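Local coordinates for Cap5O (Staphylococcus aureus, PDB 3OJO), which probably oxidises UDP-N-acetyl-mannosamine with NAD as electron acceptor, a step in capsular polysaccharide biosynthesis, at residues B[96-101]-B[276-281]; B[218-223]-B[286-291]; B[245-250]-B[259-264]; B[263-268]-B[290-295]. All coordinates share one frame; numbering follows the deposited sequence.

Contact 1 (B[96-101]-B[276-281]); sequences NDDQYR and FIIAKD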
loop_
_atom_site.group_PDB
_atom_site.type_symbol
_atom_site.label_atom_id
_atom_site.label_comp_id
_atom_site.label_asym_id
_atom_site.label_seq_id
_atom_site.Cartn_x
_atom_site.Cartn_y
_atom_site.Cartn_z
ATOM N N ASN B 96 -10.986 -20.459 0.291
ATOM C CA ASN B 96 -12.247 -20.689 0.983
ATOM C C ASN B 96 -13.355 -19.817 0.381
ATOM O O ASN B 96 -13.085 -18.694 -0.071
ATOM C CB ASN B 96 -12.086 -20.389 2.477
ATOM C CG ASN B 96 -11.449 -21.486 3.287
ATOM O OD1 ASN B 96 -11.804 -22.666 3.186
ATOM N ND2 ASN B 96 -10.599 -21.088 4.217
ATOM N N ASP B 97 -14.598 -20.344 0.343
ATOM C CA ASP B 97 -15.732 -19.562 -0.146
ATOM C C ASP B 97 -16.130 -18.611 0.979
ATOM O O ASP B 97 -16.943 -18.945 1.850
ATOM C CB ASP B 97 -16.883 -20.442 -0.657
ATOM C CG ASP B 97 -16.563 -21.135 -1.971
ATOM O OD1 ASP B 97 -16.287 -20.423 -2.972
ATOM O OD2 ASP B 97 -16.613 -22.386 -2.012
ATOM N N ASP B 98 -15.409 -17.473 1.008
ATOM C CA ASP B 98 -15.499 -16.370 1.964
ATOM C C ASP B 98 -14.936 -15.079 1.336
ATOM O O ASP B 98 -14.154 -15.133 0.377
ATOM C CB ASP B 98 -14.803 -16.719 3.310
ATOM C CG ASP B 98 -13.282 -16.613 3.353
ATOM O OD1 ASP B 98 -12.621 -17.034 2.371
ATOM O OD2 ASP B 98 -12.752 -16.156 4.385
ATOM N N GLN B 99 -15.370 -13.934 1.886
ATOM C CA GLN B 99 -15.060 -12.550 1.504
ATOM C C GLN B 99 -13.552 -12.296 1.460
ATOM O O GLN B 99 -13.003 -11.996 0.395
ATOM C CB GLN B 99 -15.722 -11.546 2.494
ATOM C CG GLN B 99 -17.049 -11.992 3.139
ATOM C CD GLN B 99 -16.878 -12.948 4.312
ATOM O OE1 GLN B 99 -16.253 -12.627 5.330
ATOM N NE2 GLN B 99 -17.451 -14.144 4.199
ATOM N N TYR B 100 -12.900 -12.467 2.632
ATOM C CA TYR B 100 -11.478 -12.282 2.951
ATOM C C TYR B 100 -10.500 -13.131 2.137
ATOM O O TYR B 100 -9.299 -12.839 2.154
ATOM C CB TYR B 100 -11.253 -12.577 4.451
ATOM C CG TYR B 100 -11.923 -11.589 5.377
ATOM C CD1 TYR B 100 -11.286 -10.410 5.753
ATOM C CD2 TYR B 100 -13.203 -11.825 5.874
ATOM C CE1 TYR B 100 -11.900 -9.496 6.609
ATOM C CE2 TYR B 100 -13.835 -10.908 6.719
ATOM C CZ TYR B 100 -13.178 -9.744 7.082
ATOM O OH TYR B 100 -13.791 -8.836 7.914
ATOM N N ARG B 101 -11.004 -14.178 1.446
ATOM C CA ARG B 101 -10.226 -15.181 0.716
ATOM C C ARG B 101 -9.119 -15.791 1.620
ATOM O O ARG B 101 -7.926 -15.455 1.556
ATOM C CB ARG B 101 -9.826 -14.765 -0.724
ATOM C CG ARG B 101 -8.457 -14.137 -0.886
ATOM C CD ARG B 101 -8.107 -13.848 -2.320
ATOM N NE ARG B 101 -7.045 -12.848 -2.364
ATOM C CZ ARG B 101 -6.307 -12.568 -3.431
ATOM N NH1 ARG B 101 -6.499 -13.225 -4.571
ATOM N NH2 ARG B 101 -5.364 -11.640 -3.367
ATOM N N PHE B 276 -9.889 -16.785 14.256
ATOM C CA PHE B 276 -9.546 -15.606 15.061
ATOM C C PHE B 276 -9.908 -14.232 14.489
ATOM O O PHE B 276 -10.622 -13.475 15.152
ATOM C CB PHE B 276 -8.066 -15.621 15.477
ATOM C CG PHE B 276 -7.628 -16.759 16.368
ATOM C CD1 PHE B 276 -7.716 -16.655 17.750
ATOM C CD2 PHE B 276 -7.057 -17.906 15.827
ATOM C CE1 PHE B 276 -7.289 -17.698 18.575
ATOM C CE2 PHE B 276 -6.624 -18.946 16.653
ATOM C CZ PHE B 276 -6.745 -18.834 18.021
ATOM N N ILE B 277 -9.416 -13.908 13.275
ATOM C CA ILE B 277 -9.614 -12.588 12.653
ATOM C C ILE B 277 -10.733 -12.448 11.596
ATOM O O ILE B 277 -10.686 -11.535 10.757
ATOM C CB ILE B 277 -8.270 -11.903 12.266
ATOM C CG1 ILE B 277 -7.433 -12.816 11.337
ATOM C CG2 ILE B 277 -7.499 -11.472 13.535
ATOM C CD1 ILE B 277 -6.319 -12.181 10.653
ATOM N N ILE B 278 -11.748 -13.336 11.661
ATOM C CA ILE B 278 -12.947 -13.331 10.806
ATOM C C ILE B 278 -14.143 -13.695 11.695
ATOM O O ILE B 278 -15.117 -12.943 11.750
ATOM C CB ILE B 278 -12.869 -14.231 9.524
ATOM C CG1 ILE B 278 -11.674 -13.867 8.615
ATOM C CG2 ILE B 278 -14.197 -14.166 8.730
ATOM C CD1 ILE B 278 -11.375 -14.857 7.530
ATOM N N ALA B 279 -14.057 -14.853 12.387
ATOM C CA ALA B 279 -15.088 -15.353 13.291
ATOM C C ALA B 279 -15.059 -14.673 14.670
ATOM O O ALA B 279 -16.118 -14.542 15.286
ATOM C CB ALA B 279 -14.964 -16.862 13.446
ATOM N N LYS B 280 -13.875 -14.234 15.155
ATOM C CA LYS B 280 -13.773 -13.616 16.485
ATOM C C LYS B 280 -13.457 -12.111 16.573
ATOM O O LYS B 280 -13.828 -11.490 17.575
ATOM C CB LYS B 280 -12.902 -14.452 17.447
ATOM C CG LYS B 280 -13.370 -15.904 17.679
ATOM C CD LYS B 280 -14.885 -16.110 17.971
ATOM C CE LYS B 280 -15.362 -15.654 19.334
ATOM N NZ LYS B 280 -16.834 -15.830 19.481
ATOM N N ASP B 281 -12.774 -11.528 15.547
ATOM C CA ASP B 281 -12.430 -10.090 15.494
ATOM C C ASP B 281 -12.393 -9.544 14.021
ATOM O O ASP B 281 -11.325 -9.154 13.526
ATOM C CB ASP B 281 -11.123 -9.818 16.270
ATOM C CG ASP B 281 -10.996 -8.427 16.864
ATOM O OD1 ASP B 281 -12.006 -7.679 16.867
ATOM O OD2 ASP B 281 -9.898 -8.092 17.349
#

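Contact 2 (B[218-223]-B[286-291]); sequences ENTYRD and KLIQTG. With PDC (pyridine-2,6-dicarboxylic acid), chain L; PDC (pyridine-2,6-dicarboxylic acid), chain I.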
loop_
_atom_site.group_PDB
_atom_site.type_symbol
_atom_site.label_atom_id
_atom_site.label_comp_id
_atom_site.label_asym_id
_atom_site.label_seq_id
_atom_site.Cartn_x
_atom_site.Cartn_y
_atom_site.Cartn_z
ATOM N N GLU B 218 2.826 -10.057 2.435
ATOM C CA GLU B 218 3.308 -9.786 1.079
ATOM C C GLU B 218 2.099 -9.777 0.141
ATOM O O GLU B 218 1.908 -8.827 -0.620
ATOM C CB GLU B 218 4.301 -10.881 0.628
ATOM C CG GLU B 218 5.710 -10.740 1.201
ATOM C CD GLU B 218 6.694 -11.843 0.833
ATOM O OE1 GLU B 218 7.765 -11.931 1.478
ATOM O OE2 GLU B 218 6.404 -12.616 -0.106
ATOM N N ASN B 219 1.245 -10.809 0.261
ATOM C CA ASN B 219 0.040 -10.979 -0.524
ATOM C C ASN B 219 -0.981 -9.874 -0.280
ATOM O O ASN B 219 -1.662 -9.445 -1.217
ATOM C CB ASN B 219 -0.565 -12.347 -0.239
ATOM C CG ASN B 219 0.200 -13.506 -0.828
ATOM O OD1 ASN B 219 1.256 -13.337 -1.428
ATOM N ND2 ASN B 219 -0.315 -14.725 -0.651
ATOM N N THR B 220 -1.105 -9.455 0.983
ATOM C CA THR B 220 -2.001 -8.433 1.521
ATOM C C THR B 220 -1.590 -7.018 1.086
ATOM O O THR B 220 -2.452 -6.252 0.637
ATOM C CB THR B 220 -2.073 -8.611 3.028
ATOM O OG1 THR B 220 -2.605 -9.910 3.280
ATOM C CG2 THR B 220 -2.932 -7.585 3.686
ATOM N N TYR B 221 -0.284 -6.678 1.198
ATOM C CA TYR B 221 0.221 -5.395 0.736
ATOM C C TYR B 221 -0.134 -5.245 -0.725
ATOM O O TYR B 221 -0.602 -4.193 -1.147
ATOM C CB TYR B 221 1.749 -5.267 0.925
ATOM C CG TYR B 221 2.342 -4.051 0.236
ATOM C CD1 TYR B 221 2.304 -2.796 0.836
ATOM C CD2 TYR B 221 2.916 -4.153 -1.025
ATOM C CE1 TYR B 221 2.842 -1.673 0.196
ATOM C CE2 TYR B 221 3.452 -3.046 -1.670
ATOM C CZ TYR B 221 3.397 -1.803 -1.067
ATOM O OH TYR B 221 3.923 -0.713 -1.714
ATOM N N ARG B 222 0.077 -6.316 -1.493
ATOM C CA ARG B 222 -0.211 -6.349 -2.922
ATOM C C ARG B 222 -1.716 -6.232 -3.225
ATOM O O ARG B 222 -2.063 -5.520 -4.143
ATOM C CB ARG B 222 0.437 -7.590 -3.558
ATOM C CG ARG B 222 0.177 -7.709 -5.049
ATOM C CD ARG B 222 0.733 -8.976 -5.667
ATOM N NE ARG B 222 0.199 -9.195 -7.016
ATOM C CZ ARG B 222 0.543 -8.506 -8.109
ATOM N NH1 ARG B 222 1.437 -7.522 -8.033
ATOM N NH2 ARG B 222 -0.023 -8.781 -9.277
ATOM N N ASP B 223 -2.596 -6.888 -2.443
ATOM C CA ASP B 223 -4.037 -6.872 -2.686
ATOM C C ASP B 223 -4.673 -5.534 -2.363
ATOM O O ASP B 223 -5.449 -5.033 -3.164
ATOM C CB ASP B 223 -4.739 -8.039 -1.952
ATOM C CG ASP B 223 -6.154 -8.328 -2.430
ATOM O OD1 ASP B 223 -6.306 -8.902 -3.516
ATOM O OD2 ASP B 223 -7.101 -7.996 -1.707
ATOM N N LYS B 286 -10.821 -4.940 8.667
ATOM C CA LYS B 286 -11.687 -4.062 7.875
ATOM C C LYS B 286 -11.069 -3.580 6.543
ATOM O O LYS B 286 -11.770 -3.629 5.528
ATOM C CB LYS B 286 -12.240 -2.914 8.750
ATOM C CG LYS B 286 -13.329 -2.034 8.120
ATOM C CD LYS B 286 -14.625 -2.764 7.708
ATOM C CE LYS B 286 -15.219 -2.240 6.410
ATOM N NZ LYS B 286 -15.579 -0.796 6.475
ATOM N N LEU B 287 -9.781 -3.154 6.531
ATOM C CA LEU B 287 -9.076 -2.714 5.317
ATOM C C LEU B 287 -8.893 -3.837 4.339
ATOM O O LEU B 287 -9.111 -3.643 3.145
ATOM C CB LEU B 287 -7.698 -2.110 5.644
ATOM C CG LEU B 287 -7.037 -1.258 4.548
ATOM C CD1 LEU B 287 -7.738 0.087 4.384
ATOM C CD2 LEU B 287 -5.628 -0.980 4.904
ATOM N N ILE B 288 -8.460 -5.017 4.843
ATOM C CA ILE B 288 -8.259 -6.218 4.027
ATOM C C ILE B 288 -9.578 -6.618 3.341
ATOM O O ILE B 288 -9.573 -6.879 2.144
ATOM C CB ILE B 288 -7.589 -7.376 4.827
ATOM C CG1 ILE B 288 -6.181 -6.956 5.299
ATOM C CG2 ILE B 288 -7.512 -8.668 3.982
ATOM C CD1 ILE B 288 -5.629 -7.700 6.502
ATOM N N GLN B 289 -10.687 -6.630 4.097
ATOM C CA GLN B 289 -12.036 -6.959 3.622
ATOM C C GLN B 289 -12.473 -6.014 2.489
ATOM O O GLN B 289 -12.909 -6.475 1.433
ATOM C CB GLN B 289 -13.017 -6.869 4.796
ATOM C CG GLN B 289 -14.439 -7.328 4.496
ATOM C CD GLN B 289 -15.333 -7.049 5.678
ATOM O OE1 GLN B 289 -15.520 -5.896 6.095
ATOM N NE2 GLN B 289 -15.904 -8.104 6.243
ATOM N N THR B 290 -12.350 -4.695 2.720
ATOM C CA THR B 290 -12.669 -3.635 1.764
ATOM C C THR B 290 -11.857 -3.810 0.474
ATOM O O THR B 290 -12.437 -3.749 -0.610
ATOM C CB THR B 290 -12.473 -2.278 2.429
ATOM O OG1 THR B 290 -13.214 -2.261 3.656
ATOM C CG2 THR B 290 -12.910 -1.132 1.536
ATOM N N GLY B 291 -10.547 -4.075 0.612
ATOM C CA GLY B 291 -9.649 -4.322 -0.508
ATOM C C GLY B 291 -10.104 -5.475 -1.381
ATOM O O GLY B 291 -10.030 -5.403 -2.600
HETATM N N1 PDC L . 4.315 -11.329 -5.269
HETATM C C2 PDC L . 4.305 -9.997 -5.387
HETATM C C3 PDC L . 3.927 -9.261 -4.266
HETATM C C4 PDC L . 3.530 -10.000 -3.121
HETATM C C5 PDC L . 3.578 -11.405 -3.096
HETATM C C6 PDC L . 4.006 -12.037 -4.227
HETATM C C7 PDC L . 4.739 -9.446 -6.711
HETATM O O1 PDC L . 4.794 -8.246 -6.905
HETATM O O2 PDC L . 5.086 -10.342 -7.689
HETATM C C8 PDC L . 4.160 -13.492 -4.410
HETATM O O3 PDC L . 3.936 -14.297 -3.504
HETATM O O4 PDC L . 4.585 -13.920 -5.619
HETATM N N1 PDC I . 4.796 -12.142 -9.604
HETATM C C2 PDC I . 3.428 -11.978 -9.572
HETATM C C3 PDC I . 2.688 -11.411 -10.661
HETATM C C4 PDC I . 3.421 -11.009 -11.790
HETATM C C5 PDC I . 4.824 -11.218 -11.786
HETATM C C6 PDC I . 5.518 -11.792 -10.677
HETATM C C7 PDC I . 2.721 -12.394 -8.371
HETATM O O1 PDC I . 1.490 -12.311 -8.254
HETATM O O2 PDC I . 3.513 -12.929 -7.442
HETATM C C8 PDC I . 7.029 -11.934 -10.716
HETATM O O3 PDC I . 7.709 -11.615 -11.656
HETATM O O4 PDC I . 7.749 -12.433 -9.722
#

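Contact 3 (B[245-250]-B[259-264]); sequences DVIEMA and HQPGPG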
loop_
_atom_site.group_PDB
_atom_site.type_symbol
_atom_site.label_atom_id
_atom_site.label_comp_id
_atom_site.label_asym_id
_atom_site.label_seq_id
_atom_site.Cartn_x
_atom_site.Cartn_y
_atom_site.Cartn_z
ATOM N N ASP B 245 -1.626 7.996 -16.135
ATOM C CA ASP B 245 -0.817 9.213 -16.156
ATOM C C ASP B 245 -0.662 9.799 -14.774
ATOM O O ASP B 245 0.421 10.293 -14.431
ATOM C CB ASP B 245 -1.435 10.238 -17.109
ATOM C CG ASP B 245 -1.292 9.851 -18.571
ATOM O OD1 ASP B 245 -0.350 9.098 -18.895
ATOM O OD2 ASP B 245 -2.104 10.322 -19.391
ATOM N N VAL B 246 -1.725 9.719 -13.967
ATOM C CA VAL B 246 -1.703 10.206 -12.594
ATOM C C VAL B 246 -0.900 9.266 -11.668
ATOM O O VAL B 246 -0.129 9.752 -10.827
ATOM C CB VAL B 246 -3.124 10.539 -12.095
ATOM C CG1 VAL B 246 -3.084 11.101 -10.684
ATOM C CG2 VAL B 246 -3.782 11.553 -13.029
ATOM N N ILE B 247 -1.033 7.923 -11.835
ATOM C CA ILE B 247 -0.220 6.985 -11.035
ATOM C C ILE B 247 1.277 7.309 -11.287
ATOM O O ILE B 247 2.018 7.534 -10.327
ATOM C CB ILE B 247 -0.586 5.496 -11.270
ATOM C CG1 ILE B 247 -1.986 5.188 -10.702
ATOM C CG2 ILE B 247 0.488 4.529 -10.666
ATOM C CD1 ILE B 247 -2.615 3.889 -11.194
ATOM N N GLU B 248 1.670 7.450 -12.573
ATOM C CA GLU B 248 3.023 7.791 -13.035
ATOM C C GLU B 248 3.497 9.112 -12.433
ATOM O O GLU B 248 4.628 9.205 -11.963
ATOM C CB GLU B 248 3.072 7.797 -14.576
ATOM C CG GLU B 248 4.411 8.177 -15.194
ATOM C CD GLU B 248 4.421 8.224 -16.714
ATOM O OE1 GLU B 248 3.483 8.811 -17.306
ATOM O OE2 GLU B 248 5.368 7.666 -17.315
ATOM N N MET B 249 2.599 10.100 -12.383
ATOM C CA MET B 249 2.831 11.399 -11.777
ATOM C C MET B 249 3.104 11.236 -10.264
ATOM O O MET B 249 4.203 11.556 -9.815
ATOM C CB MET B 249 1.621 12.314 -12.053
ATOM C CG MET B 249 1.830 13.787 -11.668
ATOM S SD MET B 249 3.196 14.612 -12.531
ATOM C CE MET B 249 2.616 14.486 -14.274
ATOM N N ALA B 250 2.130 10.669 -9.503
ATOM C CA ALA B 250 2.185 10.427 -8.052
ATOM C C ALA B 250 3.374 9.566 -7.583
ATOM O O ALA B 250 3.922 9.815 -6.502
ATOM C CB ALA B 250 0.875 9.813 -7.591
ATOM N N HIS B 259 0.083 0.935 -7.302
ATOM C CA HIS B 259 0.092 -0.209 -8.199
ATOM C C HIS B 259 -0.725 0.028 -9.469
ATOM O O HIS B 259 -1.343 1.075 -9.639
ATOM C CB HIS B 259 -0.325 -1.502 -7.446
ATOM C CG HIS B 259 0.593 -1.888 -6.319
ATOM N ND1 HIS B 259 0.680 -3.207 -5.877
ATOM C CD2 HIS B 259 1.443 -1.126 -5.581
ATOM C CE1 HIS B 259 1.570 -3.193 -4.893
ATOM N NE2 HIS B 259 2.039 -1.959 -4.666
ATOM N N GLN B 260 -0.701 -0.954 -10.373
ATOM C CA GLN B 260 -1.442 -0.922 -11.624
ATOM C C GLN B 260 -2.850 -1.489 -11.438
ATOM O O GLN B 260 -3.029 -2.508 -10.764
ATOM C CB GLN B 260 -0.702 -1.700 -12.733
ATOM C CG GLN B 260 0.525 -0.991 -13.301
ATOM C CD GLN B 260 0.207 0.362 -13.909
ATOM O OE1 GLN B 260 0.594 1.400 -13.371
ATOM N NE2 GLN B 260 -0.532 0.376 -15.021
ATOM N N PRO B 261 -3.872 -0.833 -12.024
ATOM C CA PRO B 261 -5.233 -1.396 -11.945
ATOM C C PRO B 261 -5.383 -2.554 -12.939
ATOM O O PRO B 261 -4.508 -2.761 -13.801
ATOM C CB PRO B 261 -6.129 -0.220 -12.323
ATOM C CG PRO B 261 -5.255 0.677 -13.166
ATOM C CD PRO B 261 -3.827 0.392 -12.854
ATOM N N GLY B 262 -6.478 -3.300 -12.816
ATOM C CA GLY B 262 -6.738 -4.444 -13.680
ATOM C C GLY B 262 -8.158 -4.967 -13.622
ATOM O O GLY B 262 -9.048 -4.327 -13.066
ATOM N N PRO B 263 -8.386 -6.163 -14.178
ATOM C CA PRO B 263 -9.750 -6.732 -14.186
ATOM C C PRO B 263 -10.201 -7.408 -12.882
ATOM O O PRO B 263 -11.321 -7.919 -12.781
ATOM C CB PRO B 263 -9.685 -7.733 -15.342
ATOM C CG PRO B 263 -8.255 -8.146 -15.428
ATOM C CD PRO B 263 -7.419 -7.028 -14.887
ATOM N N GLY B 264 -9.318 -7.400 -11.895
ATOM C CA GLY B 264 -9.519 -8.039 -10.603
ATOM C C GLY B 264 -8.258 -8.764 -10.178
ATOM O O GLY B 264 -7.193 -8.570 -10.776
#

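Contact 4 (B[263-268]-B[290-295]); sequences PGVGGH and TGREIN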
loop_
_atom_site.group_PDB
_atom_site.type_symbol
_atom_site.label_atom_id
_atom_site.label_comp_id
_atom_site.label_asym_id
_atom_site.label_seq_id
_atom_site.Cartn_x
_atom_site.Cartn_y
_atom_site.Cartn_z
ATOM N N PRO B 263 -8.386 -6.163 -14.178
ATOM C CA PRO B 263 -9.750 -6.732 -14.186
ATOM C C PRO B 263 -10.201 -7.408 -12.882
ATOM O O PRO B 263 -11.321 -7.919 -12.781
ATOM C CB PRO B 263 -9.685 -7.733 -15.342
ATOM C CG PRO B 263 -8.255 -8.146 -15.428
ATOM C CD PRO B 263 -7.419 -7.028 -14.887
ATOM N N GLY B 264 -9.318 -7.400 -11.895
ATOM C CA GLY B 264 -9.519 -8.039 -10.603
ATOM C C GLY B 264 -8.258 -8.764 -10.178
ATOM O O GLY B 264 -7.193 -8.570 -10.776
ATOM N N VAL B 265 -8.363 -9.577 -9.121
ATOM C CA VAL B 265 -7.245 -10.312 -8.523
ATOM C C VAL B 265 -7.608 -11.794 -8.433
ATOM O O VAL B 265 -8.771 -12.110 -8.202
ATOM C CB VAL B 265 -6.820 -9.705 -7.143
ATOM C CG1 VAL B 265 -5.649 -10.455 -6.524
ATOM C CG2 VAL B 265 -6.462 -8.235 -7.273
ATOM N N GLY B 266 -6.626 -12.677 -8.609
ATOM C CA GLY B 266 -6.840 -14.115 -8.538
ATOM C C GLY B 266 -5.831 -14.854 -7.692
ATOM O O GLY B 266 -5.196 -14.248 -6.830
ATOM N N GLY B 267 -5.695 -16.159 -7.945
ATOM C CA GLY B 267 -4.793 -17.081 -7.249
ATOM C C GLY B 267 -4.764 -17.007 -5.729
ATOM O O GLY B 267 -5.785 -17.210 -5.063
ATOM N N HIS B 268 -3.562 -16.727 -5.193
ATOM C CA HIS B 268 -3.127 -16.554 -3.791
ATOM C C HIS B 268 -4.168 -16.155 -2.724
ATOM O O HIS B 268 -5.146 -15.464 -3.023
ATOM C CB HIS B 268 -1.959 -15.547 -3.750
ATOM C CG HIS B 268 -2.243 -14.253 -4.460
ATOM N ND1 HIS B 268 -1.959 -14.088 -5.811
ATOM C CD2 HIS B 268 -2.787 -13.107 -3.987
ATOM C CE1 HIS B 268 -2.337 -12.853 -6.111
ATOM N NE2 HIS B 268 -2.839 -12.223 -5.049
ATOM N N THR B 290 -12.350 -4.695 2.720
ATOM C CA THR B 290 -12.669 -3.635 1.764
ATOM C C THR B 290 -11.857 -3.810 0.474
ATOM O O THR B 290 -12.437 -3.749 -0.610
ATOM C CB THR B 290 -12.473 -2.278 2.429
ATOM O OG1 THR B 290 -13.214 -2.261 3.656
ATOM C CG2 THR B 290 -12.910 -1.132 1.536
ATOM N N GLY B 291 -10.547 -4.075 0.612
ATOM C CA GLY B 291 -9.649 -4.322 -0.508
ATOM C C GLY B 291 -10.104 -5.475 -1.381
ATOM O O GLY B 291 -10.030 -5.403 -2.600
ATOM N N ARG B 292 -10.579 -6.540 -0.745
ATOM C CA ARG B 292 -11.097 -7.765 -1.356
ATOM C C ARG B 292 -12.429 -7.479 -2.078
ATOM O O ARG B 292 -12.631 -7.926 -3.213
ATOM C CB ARG B 292 -11.291 -8.841 -0.272
ATOM C CG ARG B 292 -10.015 -9.584 0.122
ATOM C CD ARG B 292 -9.796 -10.829 -0.713
ATOM N NE ARG B 292 -9.209 -10.531 -2.028
ATOM C CZ ARG B 292 -9.856 -10.626 -3.190
ATOM N NH1 ARG B 292 -11.118 -11.036 -3.225
ATOM N NH2 ARG B 292 -9.245 -10.309 -4.323
ATOM N N GLU B 293 -13.305 -6.688 -1.427
ATOM C CA GLU B 293 -14.594 -6.260 -1.967
ATOM C C GLU B 293 -14.405 -5.486 -3.264
ATOM O O GLU B 293 -15.111 -5.773 -4.238
ATOM C CB GLU B 293 -15.367 -5.405 -0.949
ATOM C CG GLU B 293 -15.985 -6.201 0.200
ATOM C CD GLU B 293 -16.496 -5.434 1.413
ATOM O OE1 GLU B 293 -16.809 -6.096 2.430
ATOM O OE2 GLU B 293 -16.597 -4.186 1.351
ATOM N N ILE B 294 -13.420 -4.532 -3.289
ATOM C CA ILE B 294 -13.076 -3.706 -4.449
ATOM C C ILE B 294 -12.550 -4.581 -5.562
ATOM O O ILE B 294 -13.040 -4.483 -6.682
ATOM C CB ILE B 294 -12.139 -2.497 -4.102
ATOM C CG1 ILE B 294 -12.820 -1.521 -3.122
ATOM C CG2 ILE B 294 -11.695 -1.740 -5.350
ATOM C CD1 ILE B 294 -11.879 -0.837 -2.197
ATOM N N ASN B 295 -11.621 -5.492 -5.242
ATOM C CA ASN B 295 -11.048 -6.419 -6.219
ATOM C C ASN B 295 -12.060 -7.396 -6.813
ATOM O O ASN B 295 -11.992 -7.693 -8.017
ATOM C CB ASN B 295 -9.784 -7.104 -5.696
ATOM C CG ASN B 295 -8.640 -6.138 -5.474
ATOM O OD1 ASN B 295 -8.544 -5.080 -6.100
ATOM N ND2 ASN B 295 -7.747 -6.470 -4.568
#

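Contact 1 (B[96-101]-B[276-281])
Ile278 lies over one face of the Tyr100 ring, its CG1 4.1 Å from the centroid of the Tyr100 ring and 24° off the ring normal, a CH-pi contact. This is an interdomain contact: the loop after strand 86-89 of the Rossmann-type NAD-binding domain meets helix 275-280 of the central domain. The aliphatic group is not centred but shifted toward the ring's rim, so that Tyr100 CD2 and Ile278 CG1 come to 3.7 Å. The methyl Ile278 CG2 follows the same border of the ring, 3.8 Å from Tyr100 CE2. Both branches can touch because CG1 stands beside the backbone N (chi1 -57°) while CG2 is anti to it. The two side chains run past each other in opposite directions, and the terminal methyl, Ile278 CD1, reaches the base of the tyrosine, 3.8 Å from Tyr100 CB. Helix 275-280 is itself weakly bonded here, with a wider pi-type turn over residues 276-280. Two residues past Arg101, in the same loop, Cys103 forms a disulfide with Cys269, a covalent link between the same two regions of the fold. Asp98 crosses Ile278 at about a right angle. Its OD1 accepts from Ser102 N, which fixes the carboxylate on the loop, while its other oxygen, Asp98 OD2, touches the methyl Ile278 CD1 at 3.7 Å.

Contact 2 (B[218-223]-B[286-291])
Thr220 and Ile288 cross at about a right angle, the threonine methyl set against the CG1-CD1 arm of the isoleucine: Thr220 CG2 lies 3.7 Å from Ile288 CG1 and 3.9 Å from Ile288 CD1. With OG1 beside its backbone N (chi1 -61°), Thr220 turns the hydroxyl to Leu216 O and Ala271 N, and the methyl is left for the neighbouring helix. One turn on, Asp223 points at Gly291, which meets it with bare backbone; Asp223 OD2 is 3.9 Å from Gly291 C. The other carboxylate oxygen, Asp223 OD1, forms a salt bridge with Arg101. Arg222 heads away from helix 286-312, extended from CG to NE, into a pocket holding two pyridine-2,6-dicarboxylates. Arg222 CD packs 3.5 Å from C3 of one (chain L), and O1 of the other (chain I) lies over a face of the guanidinium. Within 286-291, Lys286 O accepts from both Thr290 N and Thr290 OG1, which arrive from opposite faces of its plane. At the start of that helix, Glu231 of the second subunit takes up Leu287 N and Ile288 N. Buried helix-on-helix packing with a glycine at the close approach, extended across the dimer, builds the helical central domain of this dehydrogenase family.

Contact 3 (B[245-250]-B[259-264])
Apolar packing comes first: Ile247, pointing from helix 243-250 toward the loop, sets its terminal methyl against the proline that follows Gln260, with Ile247 CD1 4.1 Å from Pro261 CD. Pro261 in turn rests on Asn230 and Thr233 of helix 208-238, so it is wedged between two helices. The remaining touches pair methyls with oxygens. Ile247 CD1 is 3.5 Å from His259 O, and Ile247 CG2 lies 4.1 Å from Gln260 OE1; the Gln260 side chain bends at chi2 (-59°), which brings OE1 there. His259 meets Ile247 through its backbone; its side chain starts out away from the helix, and its ring meets that of Tyr221 with planes about 65° apart. Met217 of the second subunit packs on Ile247 too, placing the contact beside the dimer interface. Across these two segments everything turns on one isoleucine, whose carbons can offer these two oxygens no conventional hydrogen bond, so helix and loop meet here by van der Waals contact.

Contact 4 (B[263-268]-B[290-295])
Val265 holds CG1 anti to its backbone N (chi1 -179°), which brings CG2 round beside that nitrogen and against Asn295: Val265 CG2 is 3.5 Å from both Asn295 CG and Asn295 ND2. Arg292 starts out away from the loop but doubles back through bends at chi2 (-91°) and chi3 (81°). The valine then lies at the edge of the guanidinium, in its plane, with Arg292 NH2 3.8 Å from Val265 CB. The polar ends are engaged elsewhere: Asn295 ND2 donates to Asp223 O, and Arg292 NH1 to Asn296 OD1. Nearby Gly264, with no side chain, lets the loop backbone come close to the helix, Gly264 CA 3.6 Å from Asn295 O. The contact is buried: helix 286-312 lies on one side of Val265, while Asp223 and Ile226 of helix 208-238 also touch it, so the loop between helices 243-250 and 275-280 lies against helices 208-238 and 286-312.

How the contacts relate
Contacts 2 and 4 are the buried pair, sharing Thr290 and Gly291 on helix 286-312; contacts 1 and 3 are only partly buried. Contacts 2, 3 and 4 stay within the central domain, whereas contact 1 reaches into the NAD-binding domain. Arg101 ties contact 1 to the core, reaching Asp223 of contact 2 and packing on Val265 of contact 4. Contact 3 continues into contact 4 along the loop through Pro263 and Gly264, and meets contact 2 where His259 faces Tyr221. Isoleucine side chains carry contacts 1 and 3 and share contact 2 with a threonine methyl and an aspartate set on a glycine; contact 4 sets a valine against an amide and a guanidinium.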